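Long-range contacts in Cyp101j2 (PDB 5KYO), which is a heme-containing cytochrome P450 monooxygenase that probably hydroxylates the monoterpene ether 1,8-cineole: residues F45-I49 against W63-M67; A92-M96 against A342-V347; I161-R165 against E395-I400. One frame throughout, in Å; residues are numbered along the deposited sequence.

Contact 1 of 3, residues F45-I49 against W63-M67; sequences FDFDI and WREIM
Helix 59-69 of the cytochrome P450 fold, the first helix of the chain, meets the loop leading up to it where Phe47 and Ile49 reach Trp63, and Phe45 and Phe47 reach Ile66. Phe47 and Trp63 form an offset edge-to-face pair: the rim of the phenyl ring is presented to the face of the indole six-membered ring, with centroids 5.7 Å apart and planes at 74°. Phe47 CZ comes closest, 3.8 Å from Trp63 CH2. The Phe47 ring extends toward the helix because CG lies opposite the backbone N about CA-CB (chi1 -174°). Ile66 approaches this ring from its edge, in plane, and places CD1 3.8 Å from Phe47 CE1. Its CG2 branch meets Phe45 CE1, so each branch of one isoleucine meets the edge of a different phenylalanine. The two aromatic residues also pack on each other within the loop, since Phe47 CB lies 3.3 Å above the plane of the Phe45 ring.

This corner belongs to the beta-rich side of the P450 fold. The loop runs beside strand 74-77, an outermost strand of the mixed sheet, with backbone hydrogen bonds between Phe45 and Trp76, and Phe47 O accepts a bond from Thr77 OG1. Phe47 and Ile49 also touch Met341 of strand 339-343.

Ile49 closes on the indole from the side. Its CD1 sits at the ring edge, 3.7 Å from Trp63 CZ2 and almost as near CH2, so the outer corner of the six-membered ring lies against both Ile49 and Phe47. The indole is also tied at its polar end: Trp63 NE1 is hydrogen-bonded to Asn415 OD1, which is likely to restrain the ring's rotation while its benzo end stays in the apolar cluster.

Contact 2 of 3, residues A92-M96 against A342-V347; sequences AETVM and APTVVV
Ala92 and Ala342 bring the two backbones together, CA to CA 4.7 Å, a spacing that their short side chains allow. The methyl of Ala342 lies against the helix backbone, CB 3.6 Å from Ala92 O, and also rests on Val95 CB. Ala92 CB faces residues 344-347 and lies 3.5 Å from Val346 CG2, with Val347 CG2 a little farther. Met96 comes in beside it: bent at its last torsion (chi3 -80°), it brings CE to 3.3 Å from Ala342 O, and the same methyl brushes Val347 CG2. Val347 is thus flanked by Ala92, Met96 and Glu93, whose extended chain crosses it at about a right angle with OE2 3.6 Å from Val347 CG1.

Glu93 is held from outside, OE2 being hydrogen-bonded to Ser370 OG. Thr344 OG1 bonds to Val317 O, and Met96 O accepts a bond from Arg321 NH2, so partners on and beside strand 318-323 hold both segments. Thr344 touches the heme and belongs to its pocket. The arrangement is that of the P450 B helix, 89-97, packed on the turn from strand 339-343 of the sheet into the short K' helix, 344-348.

Contact 3 of 3, residues I161-R165 against E395-I400; sequences IEGFR and EWFARI
The C-terminal ends of helices 149-164 and 382-399 run side by side in the same direction, with CA atoms 7.1 Å apart at Ile161 and Trp396 and 7.5 Å apart at Arg165 and Ile400. Ile161 lies between them. Its CG2 packs on the aliphatic part of Arg399, 3.6 Å from CD, and also reaches Ile400 CD1. Its other branch crosses Trp396 at a slant, CG1 4.0 Å from CE3, and CD1 ends against the tryptophan backbone at N and CA.

Trp396 turns inward with CG anti to the backbone N (chi1 -172°), which carries the six-membered ring to Phe164. The two rings meet obliquely, planes at 44°, and Phe164 CZ is 3.9 Å from Trp396 CZ3. Ile400 CD1 lies over one face of the indole, toward its rim. Phe172, Phe176, Phe283 and Phe403 also meet the ring, which places it in the aromatic core between the D and L helices of the P450 fold. Replacing Trp396 by alanine would take away the indole, and is likely to leave a gap beside the Phe164 ring, Ile161 CG1 and Ile400 CD1.

The polar contacts lie on the solvent-facing side, where Glu162 and Arg165 are exposed. Arg165, extended from CG to NE, points its NE-H at Arg399 O, 2.9 Å from NE, at a nearly straight 164°; the oxygen lies in the guanidinium plane, whereas the nitrogen stands above the carbonyl plane. NH2 adds a weak bond to the same oxygen. Glu162 OE2 and Arg399 NE form a salt bridge at 3.0 Å, a weak, bent hydrogen bond at the guanidinium edge with the carboxylate turned steeply to it. Arg165 thus sets positive charge beside a carbonyl near the C-terminal end of helix 382-399, which is likely to suit the helix dipole.

How the contacts relate
Contacts 1 and 2 form one continuous packed region, centres 14 Å apart, because Trp63 and Met67 of helix 59-69 rest on the segment 342-347. Trp63 CD2 is 3.5 Å from Val345 CG1, its CZ3 lies 3.6 Å from Pro343 CG, and Met67 CE is 3.5 Å from Val346 O. The heme lies nearest contact 2, about 4 Å from the side chain of Thr344 and about 12 Å from that of Trp63 in contact 1. Contact 3 is remote, its centre 38 Å from that of contact 1 and 36 Å from that of contact 2, and it lies across the chain's centre from contact 2, in the helical part.

Contact 1 of 3, residues F45-I49 against W63-M67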
# COMPACT_ATOMS: atom_id res chain seq x y z
N PHE A 45 4.37 -6.81 -24.69
CA PHE A 45 4.00 -7.94 -23.83
C PHE A 45 2.60 -7.74 -23.25
O PHE A 45 2.09 -6.62 -23.22
CB PHE A 45 5.10 -8.16 -22.76
CG PHE A 45 4.99 -7.28 -21.54
CD1 PHE A 45 5.04 -7.82 -20.25
CD2 PHE A 45 4.82 -5.91 -21.67
CE1 PHE A 45 4.97 -7.02 -19.15
CE2 PHE A 45 4.74 -5.11 -20.57
CZ PHE A 45 4.81 -5.66 -19.31
N ASP A 46 1.96 -8.84 -22.85
CA ASP A 46 0.53 -8.87 -22.55
C ASP A 46 0.27 -8.72 -21.06
O ASP A 46 0.01 -9.70 -20.35
CB ASP A 46 -0.09 -10.17 -23.10
CG ASP A 46 -1.60 -10.25 -22.90
OD1 ASP A 46 -2.22 -9.24 -22.49
OD2 ASP A 46 -2.19 -11.32 -23.19
N PHE A 47 0.31 -7.48 -20.59
CA PHE A 47 0.29 -7.22 -19.16
C PHE A 47 -0.90 -6.36 -18.75
O PHE A 47 -1.09 -5.25 -19.27
CB PHE A 47 1.59 -6.55 -18.76
CG PHE A 47 1.75 -6.37 -17.27
CD1 PHE A 47 2.14 -7.43 -16.45
CD2 PHE A 47 1.48 -5.14 -16.69
CE1 PHE A 47 2.26 -7.26 -15.09
CE2 PHE A 47 1.60 -4.95 -15.33
CZ PHE A 47 1.98 -6.00 -14.53
N ASP A 48 -1.74 -6.89 -17.86
CA ASP A 48 -2.86 -6.11 -17.29
C ASP A 48 -2.66 -6.09 -15.76
O ASP A 48 -2.72 -7.13 -15.11
CB ASP A 48 -4.22 -6.72 -17.68
CG ASP A 48 -5.39 -5.75 -17.46
OD1 ASP A 48 -5.18 -4.73 -16.78
OD2 ASP A 48 -6.50 -6.01 -17.97
N ILE A 49 -2.40 -4.91 -15.22
CA ILE A 49 -2.11 -4.77 -13.78
C ILE A 49 -3.37 -5.03 -12.97
O ILE A 49 -3.31 -5.21 -11.76
CB ILE A 49 -1.53 -3.38 -13.46
CG1 ILE A 49 -1.00 -3.29 -12.01
CG2 ILE A 49 -2.57 -2.34 -13.71
CD1 ILE A 49 -0.04 -4.42 -11.60
N TRP A 63 4.69 -13.00 -10.83
CA TRP A 63 5.43 -11.81 -11.20
C TRP A 63 6.85 -12.15 -11.63
O TRP A 63 7.37 -11.60 -12.59
CB TRP A 63 5.47 -10.80 -10.04
CG TRP A 63 4.28 -9.90 -9.94
CD1 TRP A 63 3.06 -10.20 -9.40
CD2 TRP A 63 4.19 -8.54 -10.37
NE1 TRP A 63 2.22 -9.12 -9.49
CE2 TRP A 63 2.90 -8.08 -10.08
CE3 TRP A 63 5.09 -7.66 -10.98
CZ2 TRP A 63 2.47 -6.79 -10.37
CZ3 TRP A 63 4.67 -6.37 -11.28
CH2 TRP A 63 3.37 -5.95 -10.98
N ARG A 64 7.48 -13.08 -10.91
CA ARG A 64 8.84 -13.47 -11.23
C ARG A 64 8.92 -14.12 -12.61
O ARG A 64 9.90 -13.95 -13.34
CB ARG A 64 9.39 -14.41 -10.16
CG ARG A 64 9.83 -13.70 -8.88
CD ARG A 64 10.08 -14.69 -7.75
NE ARG A 64 11.03 -15.73 -8.14
CZ ARG A 64 12.35 -15.59 -8.12
NH1 ARG A 64 12.89 -14.44 -7.74
NH2 ARG A 64 13.14 -16.59 -8.49
N GLU A 65 7.88 -14.86 -12.99
CA GLU A 65 7.82 -15.47 -14.32
C GLU A 65 7.66 -14.41 -15.40
O GLU A 65 8.24 -14.52 -16.48
CB GLU A 65 6.68 -16.49 -14.41
CG GLU A 65 7.14 -17.93 -14.24
CD GLU A 65 8.16 -18.34 -15.29
OE1 GLU A 65 9.34 -18.52 -14.95
OE2 GLU A 65 7.77 -18.48 -16.47
N ILE A 66 6.87 -13.38 -15.11
CA ILE A 66 6.72 -12.25 -16.02
C ILE A 66 8.08 -11.58 -16.23
O ILE A 66 8.47 -11.29 -17.37
CB ILE A 66 5.70 -11.24 -15.50
CG1 ILE A 66 4.30 -11.84 -15.54
CG2 ILE A 66 5.74 -9.95 -16.32
CD1 ILE A 66 3.22 -10.95 -14.96
N MET A 67 8.80 -11.36 -15.12
CA MET A 67 10.13 -10.75 -15.15
C MET A 67 11.13 -11.61 -15.93
O MET A 67 12.01 -11.10 -16.63
CB MET A 67 10.64 -10.52 -13.72
CG MET A 67 9.78 -9.58 -12.90
SD MET A 67 10.17 -9.54 -11.14
CE MET A 67 11.91 -9.10 -11.12

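Contact 2 of 3, residues A92-M96 against A342-V347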
# COMPACT_ATOMS: atom_id res chain seq x y z
N ALA A 92 13.34 -0.17 -11.63
CA ALA A 92 12.15 0.20 -10.86
C ALA A 92 12.43 1.30 -9.84
O ALA A 92 11.68 2.27 -9.73
CB ALA A 92 11.57 -1.04 -10.18
N GLU A 93 13.52 1.15 -9.09
CA GLU A 93 13.86 2.13 -8.05
C GLU A 93 14.26 3.47 -8.64
O GLU A 93 14.05 4.52 -8.01
CB GLU A 93 14.98 1.61 -7.15
CG GLU A 93 14.55 0.44 -6.26
CD GLU A 93 15.58 0.11 -5.20
OE1 GLU A 93 16.79 0.33 -5.44
OE2 GLU A 93 15.19 -0.36 -4.11
N THR A 94 14.85 3.43 -9.83
CA THR A 94 15.21 4.65 -10.56
C THR A 94 13.96 5.42 -10.99
O THR A 94 13.85 6.61 -10.73
CB THR A 94 16.07 4.33 -11.80
OG1 THR A 94 17.38 3.92 -11.39
CG2 THR A 94 16.19 5.56 -12.70
N VAL A 95 13.02 4.74 -11.64
CA VAL A 95 11.77 5.40 -12.04
C VAL A 95 11.05 5.89 -10.79
O VAL A 95 10.51 7.01 -10.76
CB VAL A 95 10.85 4.46 -12.85
CG1 VAL A 95 9.54 5.15 -13.19
CG2 VAL A 95 11.55 4.05 -14.13
N MET A 96 11.07 5.06 -9.75
CA MET A 96 10.42 5.41 -8.49
C MET A 96 10.94 6.71 -7.88
O MET A 96 10.16 7.50 -7.33
CB MET A 96 10.62 4.30 -7.48
CG MET A 96 9.35 3.75 -6.93
SD MET A 96 9.77 2.29 -5.98
CE MET A 96 9.97 1.07 -7.27
N ALA A 342 6.31 1.22 -12.22
CA ALA A 342 7.53 0.83 -11.52
C ALA A 342 7.19 0.10 -10.22
O ALA A 342 7.27 0.69 -9.15
CB ALA A 342 8.39 2.06 -11.23
N PRO A 343 6.79 -1.18 -10.33
CA PRO A 343 6.24 -1.90 -9.17
C PRO A 343 7.25 -2.18 -8.06
O PRO A 343 8.37 -2.65 -8.31
CB PRO A 343 5.74 -3.21 -9.79
CG PRO A 343 5.56 -2.90 -11.25
CD PRO A 343 6.68 -1.96 -11.56
N THR A 344 6.84 -1.93 -6.83
CA THR A 344 7.67 -2.30 -5.70
C THR A 344 7.94 -3.81 -5.76
O THR A 344 8.95 -4.27 -5.25
CB THR A 344 7.01 -1.95 -4.35
OG1 THR A 344 5.82 -2.71 -4.20
CG2 THR A 344 6.63 -0.46 -4.32
N VAL A 345 7.03 -4.54 -6.40
CA VAL A 345 7.08 -6.00 -6.50
C VAL A 345 8.34 -6.51 -7.19
O VAL A 345 8.95 -7.48 -6.73
CB VAL A 345 5.85 -6.56 -7.26
CG1 VAL A 345 5.90 -8.09 -7.34
CG2 VAL A 345 4.56 -6.09 -6.61
N VAL A 346 8.74 -5.85 -8.27
CA VAL A 346 9.87 -6.33 -9.07
C VAL A 346 11.21 -6.03 -8.40
O VAL A 346 12.24 -6.54 -8.82
CB VAL A 346 9.85 -5.74 -10.50
CG1 VAL A 346 8.48 -5.95 -11.11
CG2 VAL A 346 10.19 -4.27 -10.49
N VAL A 347 11.17 -5.24 -7.33
CA VAL A 347 12.39 -4.89 -6.60
C VAL A 347 12.88 -6.06 -5.73
O VAL A 347 13.93 -6.65 -6.01
CB VAL A 347 12.18 -3.62 -5.74
CG1 VAL A 347 13.38 -3.38 -4.84
CG2 VAL A 347 11.94 -2.42 -6.63

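Contact 3 of 3, residues I161-R165 against E395-I400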
# COMPACT_ATOMS: atom_id res chain seq x y z
N ILE A 161 -10.60 -10.33 17.83
CA ILE A 161 -10.20 -11.74 18.00
C ILE A 161 -11.09 -12.43 19.02
O ILE A 161 -11.50 -13.56 18.80
CB ILE A 161 -8.72 -11.84 18.44
CG1 ILE A 161 -7.80 -11.30 17.33
CG2 ILE A 161 -8.39 -13.27 18.88
CD1 ILE A 161 -6.40 -10.97 17.79
N GLU A 162 -11.39 -11.77 20.14
CA GLU A 162 -12.20 -12.46 21.13
C GLU A 162 -13.60 -12.69 20.59
O GLU A 162 -14.27 -13.67 20.97
CB GLU A 162 -12.23 -11.69 22.45
CG GLU A 162 -10.91 -11.72 23.16
CD GLU A 162 -10.50 -13.13 23.58
OE1 GLU A 162 -11.38 -14.00 23.77
OE2 GLU A 162 -9.29 -13.36 23.73
N GLY A 163 -14.01 -11.82 19.68
CA GLY A 163 -15.29 -11.92 19.00
C GLY A 163 -15.50 -13.24 18.28
O GLY A 163 -16.50 -13.92 18.51
N PHE A 164 -14.56 -13.62 17.42
CA PHE A 164 -14.77 -14.83 16.62
C PHE A 164 -14.02 -16.06 17.11
O PHE A 164 -14.19 -17.14 16.55
CB PHE A 164 -14.43 -14.58 15.13
CG PHE A 164 -13.12 -13.85 14.87
CD1 PHE A 164 -11.89 -14.45 15.13
CD2 PHE A 164 -13.12 -12.58 14.30
CE1 PHE A 164 -10.69 -13.78 14.86
CE2 PHE A 164 -11.94 -11.91 14.03
CZ PHE A 164 -10.72 -12.50 14.31
N ARG A 165 -13.17 -15.91 18.12
CA ARG A 165 -12.39 -17.03 18.65
C ARG A 165 -13.24 -18.27 18.98
O ARG A 165 -12.85 -19.39 18.61
CB ARG A 165 -11.58 -16.58 19.89
CG ARG A 165 -10.62 -17.65 20.45
CD ARG A 165 -9.89 -17.13 21.69
NE ARG A 165 -8.84 -18.05 22.16
CZ ARG A 165 -9.04 -19.04 23.02
NH1 ARG A 165 -10.26 -19.27 23.50
NH2 ARG A 165 -8.02 -19.82 23.39
N GLU A 395 -1.01 -10.09 19.53
CA GLU A 395 -2.31 -10.47 20.07
C GLU A 395 -2.93 -11.70 19.41
O GLU A 395 -3.66 -12.44 20.06
CB GLU A 395 -3.30 -9.30 19.98
CG GLU A 395 -2.83 -8.07 20.73
CD GLU A 395 -2.63 -8.32 22.23
OE1 GLU A 395 -3.25 -9.25 22.78
OE2 GLU A 395 -1.86 -7.57 22.85
N TRP A 396 -2.69 -11.91 18.11
CA TRP A 396 -3.23 -13.08 17.46
C TRP A 396 -2.57 -14.31 18.09
O TRP A 396 -3.25 -15.23 18.54
CB TRP A 396 -3.03 -13.05 15.93
CG TRP A 396 -3.78 -14.19 15.25
CD1 TRP A 396 -3.42 -15.50 15.21
CD2 TRP A 396 -5.02 -14.10 14.53
NE1 TRP A 396 -4.35 -16.24 14.53
CE2 TRP A 396 -5.35 -15.40 14.11
CE3 TRP A 396 -5.89 -13.05 14.22
CZ2 TRP A 396 -6.50 -15.68 13.38
CZ3 TRP A 396 -7.03 -13.33 13.49
CH2 TRP A 396 -7.32 -14.63 13.08
N PHE A 397 -1.24 -14.31 18.15
CA PHE A 397 -0.54 -15.51 18.60
C PHE A 397 -0.75 -15.79 20.10
O PHE A 397 -0.63 -16.93 20.53
CB PHE A 397 0.95 -15.44 18.27
CG PHE A 397 1.27 -15.92 16.88
CD1 PHE A 397 1.29 -17.28 16.60
CD2 PHE A 397 1.46 -15.02 15.86
CE1 PHE A 397 1.57 -17.73 15.32
CE2 PHE A 397 1.72 -15.45 14.57
CZ PHE A 397 1.77 -16.80 14.29
N ALA A 398 -1.09 -14.77 20.88
CA ALA A 398 -1.41 -15.01 22.28
C ALA A 398 -2.70 -15.82 22.43
O ALA A 398 -2.84 -16.59 23.39
CB ALA A 398 -1.55 -13.70 23.05
N ARG A 399 -3.63 -15.64 21.49
CA ARG A 399 -4.99 -16.15 21.59
C ARG A 399 -5.34 -17.33 20.67
O ARG A 399 -6.12 -18.19 21.06
CB ARG A 399 -5.99 -15.00 21.32
CG ARG A 399 -5.89 -13.86 22.34
CD ARG A 399 -6.71 -12.61 22.01
NE ARG A 399 -6.79 -11.78 23.23
CZ ARG A 399 -5.80 -10.99 23.62
NH1 ARG A 399 -4.71 -10.93 22.88
NH2 ARG A 399 -5.88 -10.28 24.75
N ILE A 400 -4.82 -17.31 19.45
CA ILE A 400 -5.00 -18.37 18.46
C ILE A 400 -3.63 -18.75 17.90
O ILE A 400 -3.25 -18.34 16.81
CB ILE A 400 -5.96 -17.93 17.31
CG1 ILE A 400 -7.27 -17.38 17.91
CG2 ILE A 400 -6.25 -19.08 16.35
CD1 ILE A 400 -8.14 -16.58 16.92